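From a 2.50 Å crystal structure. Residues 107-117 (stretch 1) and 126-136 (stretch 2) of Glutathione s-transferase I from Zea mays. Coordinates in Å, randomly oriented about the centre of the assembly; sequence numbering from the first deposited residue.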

# COMPACT_ATOMS: atom_id res chain seq x y z
N ALA A 107 -2.06 -10.00 -1.64
CA ALA A 107 -1.55 -10.61 -0.41
C ALA A 107 -1.91 -12.10 -0.32
O ALA A 107 -1.17 -12.87 0.29
CB ALA A 107 -2.07 -9.85 0.83
N ALA A 108 -3.05 -12.49 -0.89
CA ALA A 108 -3.48 -13.88 -0.86
C ALA A 108 -2.89 -14.59 -2.02
O ALA A 108 -2.57 -15.76 -1.91
CB ALA A 108 -5.01 -13.97 -0.87
N LEU A 109 -2.72 -13.88 -3.12
CA LEU A 109 -2.17 -14.46 -4.33
C LEU A 109 -0.70 -14.71 -4.31
O LEU A 109 -0.27 -15.73 -4.83
CB LEU A 109 -2.50 -13.58 -5.54
CG LEU A 109 -3.58 -14.14 -6.45
CD1 LEU A 109 -3.77 -13.21 -7.65
CD2 LEU A 109 -3.16 -15.54 -6.90
N ASN A 110 0.06 -13.82 -3.69
CA ASN A 110 1.52 -13.95 -3.61
C ASN A 110 2.06 -15.31 -3.18
O ASN A 110 2.91 -15.86 -3.86
CB ASN A 110 2.10 -12.86 -2.71
CG ASN A 110 3.28 -12.18 -3.34
OD1 ASN A 110 3.14 -11.12 -3.94
ND2 ASN A 110 4.45 -12.79 -3.22
N PRO A 111 1.59 -15.85 -2.06
CA PRO A 111 2.11 -17.16 -1.66
C PRO A 111 1.85 -18.16 -2.73
O PRO A 111 2.74 -18.92 -3.08
CB PRO A 111 1.27 -17.49 -0.43
CG PRO A 111 1.01 -16.15 0.16
CD PRO A 111 0.66 -15.33 -1.05
N ILE A 112 0.64 -18.12 -3.29
CA ILE A 112 0.20 -19.02 -4.33
C ILE A 112 1.05 -18.95 -5.58
O ILE A 112 1.63 -19.96 -5.97
CB ILE A 112 -1.29 -18.75 -4.65
CG1 ILE A 112 -2.13 -19.01 -3.40
CG2 ILE A 112 -1.79 -19.64 -5.82
CD1 ILE A 112 -3.61 -18.73 -3.59
N LEU A 113 1.17 -17.78 -6.19
CA LEU A 113 1.95 -17.62 -7.40
C LEU A 113 3.35 -18.13 -7.28
O LEU A 113 3.90 -18.61 -8.24
CB LEU A 113 1.92 -16.17 -7.87
CG LEU A 113 0.51 -15.64 -8.18
CD1 LEU A 113 0.60 -14.30 -8.90
CD2 LEU A 113 -0.25 -16.66 -9.06
N PHE A 114 3.92 -18.08 -6.08
CA PHE A 114 5.28 -18.57 -5.86
C PHE A 114 5.34 -20.10 -5.86
O PHE A 114 6.15 -20.67 -6.58
CB PHE A 114 5.82 -18.00 -4.54
CG PHE A 114 7.09 -18.66 -4.07
CD1 PHE A 114 8.28 -18.52 -4.79
CD2 PHE A 114 7.10 -19.40 -2.88
CE1 PHE A 114 9.46 -19.12 -4.35
CE2 PHE A 114 8.28 -20.01 -2.43
CZ PHE A 114 9.46 -19.87 -3.16
N GLN A 115 4.50 -20.74 -5.05
CA GLN A 115 4.48 -22.20 -4.95
C GLN A 115 4.14 -22.83 -6.25
O GLN A 115 4.87 -23.69 -6.72
CB GLN A 115 3.45 -22.64 -3.91
CG GLN A 115 3.79 -22.22 -2.50
CD GLN A 115 5.08 -22.82 -2.02
OE1 GLN A 115 5.37 -23.96 -2.28
NE2 GLN A 115 5.86 -22.03 -1.30
N VAL A 116 3.03 -22.40 -6.84
CA VAL A 116 2.56 -22.93 -8.10
C VAL A 116 3.37 -22.50 -9.29
O VAL A 116 3.42 -23.23 -10.27
CB VAL A 116 1.05 -22.56 -8.29
CG1 VAL A 116 0.59 -22.80 -9.74
CG2 VAL A 116 0.18 -23.38 -7.33
N LEU A 117 4.05 -21.37 -9.21
CA LEU A 117 4.78 -20.90 -10.38
C LEU A 117 6.28 -20.70 -10.26
O LEU A 117 7.02 -21.34 -10.98
CB LEU A 117 4.11 -19.62 -10.89
CG LEU A 117 4.25 -19.17 -12.34
CD1 LEU A 117 3.59 -20.20 -13.28
CD2 LEU A 117 3.56 -17.81 -12.49
N THR A 126 5.96 -27.84 -5.69
CA THR A 126 4.90 -27.03 -5.12
C THR A 126 4.45 -27.57 -3.79
O THR A 126 4.25 -28.78 -3.67
CB THR A 126 3.70 -27.00 -6.08
OG1 THR A 126 4.13 -26.54 -7.36
CG2 THR A 126 2.61 -26.06 -5.54
N ASP A 127 4.31 -26.71 -2.80
CA ASP A 127 3.85 -27.13 -1.48
C ASP A 127 2.37 -26.93 -1.46
O ASP A 127 1.92 -25.80 -1.31
CB ASP A 127 4.53 -26.31 -0.37
CG ASP A 127 4.24 -26.85 1.03
OD1 ASP A 127 3.54 -27.88 1.17
OD2 ASP A 127 4.74 -26.25 2.00
N GLN A 128 1.62 -28.01 -1.61
CA GLN A 128 0.17 -27.91 -1.61
C GLN A 128 -0.35 -27.32 -0.32
O GLN A 128 -1.33 -26.60 -0.35
CB GLN A 128 -0.47 -29.28 -1.86
CG GLN A 128 -1.92 -29.21 -2.33
CD GLN A 128 -2.07 -28.62 -3.73
OE1 GLN A 128 -1.15 -28.69 -4.53
NE2 GLN A 128 -3.24 -28.06 -4.02
N LYS A 129 0.32 -27.58 0.80
CA LYS A 129 -0.11 -27.06 2.10
C LYS A 129 -0.35 -25.60 1.99
O LYS A 129 -1.47 -25.15 2.24
CB LYS A 129 0.98 -27.32 3.16
CG LYS A 129 1.40 -28.78 3.30
CD LYS A 129 2.54 -28.96 4.32
CE LYS A 129 2.93 -30.44 4.44
NZ LYS A 129 3.91 -30.70 5.53
N VAL A 130 0.68 -24.87 1.58
CA VAL A 130 0.63 -23.43 1.41
C VAL A 130 -0.44 -23.02 0.39
O VAL A 130 -1.23 -22.13 0.68
CB VAL A 130 2.02 -22.90 0.98
CG1 VAL A 130 1.98 -21.39 0.74
CG2 VAL A 130 3.05 -23.23 2.06
N VAL A 131 -0.51 -23.70 -0.74
CA VAL A 131 -1.50 -23.38 -1.76
C VAL A 131 -2.91 -23.51 -1.24
O VAL A 131 -3.69 -22.60 -1.43
CB VAL A 131 -1.34 -24.25 -3.02
CG1 VAL A 131 -2.51 -24.02 -4.01
CG2 VAL A 131 0.01 -23.93 -3.70
N ASP A 132 -3.22 -24.60 -0.55
CA ASP A 132 -4.56 -24.82 -0.02
C ASP A 132 -5.07 -23.78 0.94
O ASP A 132 -6.21 -23.36 0.79
CB ASP A 132 -4.67 -26.21 0.63
CG ASP A 132 -4.68 -27.35 -0.38
OD1 ASP A 132 -4.85 -27.10 -1.60
OD2 ASP A 132 -4.55 -28.51 0.05
N GLU A 133 -4.26 -23.35 1.90
CA GLU A 133 -4.73 -22.35 2.85
C GLU A 133 -4.85 -20.99 2.25
O GLU A 133 -5.77 -20.27 2.60
CB GLU A 133 -3.88 -22.32 4.12
CG GLU A 133 -2.45 -21.87 3.94
CD GLU A 133 -1.75 -21.71 5.27
OE1 GLU A 133 -1.33 -22.74 5.84
OE2 GLU A 133 -1.63 -20.56 5.75
N ASN A 134 -3.96 -20.63 1.35
CA ASN A 134 -4.05 -19.33 0.72
C ASN A 134 -5.20 -19.27 -0.22
O ASN A 134 -5.74 -18.20 -0.43
CB ASN A 134 -2.74 -18.97 0.03
CG ASN A 134 -1.73 -18.44 1.00
OD1 ASN A 134 -0.71 -19.06 1.24
ND2 ASN A 134 -2.02 -17.30 1.59
N LEU A 135 -5.61 -20.41 -0.77
CA LEU A 135 -6.76 -20.45 -1.66
C LEU A 135 -7.98 -20.15 -0.87
O LEU A 135 -8.93 -19.63 -1.42
CB LEU A 135 -6.89 -21.81 -2.36
CG LEU A 135 -6.22 -21.96 -3.73
CD1 LEU A 135 -6.33 -23.41 -4.20
CD2 LEU A 135 -6.86 -21.01 -4.78
N GLU A 136 -7.96 -20.45 0.42
CA GLU A 136 -9.11 -20.15 1.25
C GLU A 136 -9.13 -18.69 1.51
O GLU A 136 -10.15 -18.06 1.32
CB GLU A 136 -9.07 -20.94 2.56
CG GLU A 136 -9.27 -22.42 2.35
CD GLU A 136 -10.19 -23.05 3.38
OE1 GLU A 136 -11.27 -22.48 3.65
OE2 GLU A 136 -9.84 -24.12 3.92

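Two helical segments of one chain lie nearly antiparallel, their axes 155° apart in direction and 8.7 Å apart at closest approach, so stretch 2 runs back along stretch 1 from Gln-115 toward Ala-108. The polar bonds gather where stretch 2 enters its helix; beyond them the contact is mostly apolar.

Thr-126 comes first, still in the loop. Its OG1 donates to the backbone O of Gln-115 at 3.0 Å, while its methyl turns to hydrocarbon, CG2 lying 4.0 Å from CG2 of Val-116. One small side chain thus serves both polar and apolar neighbours. Asp-127, the N-cap, accepts from within its own stretch, Lys-129 N to Asp-127 OD1 at 3.3 Å. Its own amide, Asp-127 N, donates to Gln-115 OE1 at 3.0 Å. Gln-115 therefore meets the incoming chain with both its backbone carbonyl and its side-chain carbonyl, and it has the largest covered area of any residue in the contact.

Gln-128 and Lys-129 make no contact with stretch 1. Val-130 points toward it, placing CG1 3.8 Å from CG of Gln-115 and 4.1 Å from CB of Pro-111; here the aliphatic part of a glutamine packs like a hydrophobic residue. Val-131 continues this surface, its CG2 3.7 Å from both CB of Gln-115 and CG2 of Val-116. Nearby the backbones draw close, with CA of Val-131 5.3 Å from CA of Ile-112.

Asp-132 and Glu-133 are exposed and outside the contact, and one turn after Val-130 the helix brings Asn-134 inward. Its CB rests 3.5 Å from CG1 of Ile-112 and 3.8 Å from the O of Ala-108. Leu-135 starts away, yet its end returns: CD2 reaches 4.1 Å from CD1 of Ile-112. The rule is helical periodicity: Val-130 and Asn-134, one turn apart, point toward stretch 1, Val-131 packs from the side, and Leu-135, whose CA-to-CB bond points away, still brings its end back to Ile-112.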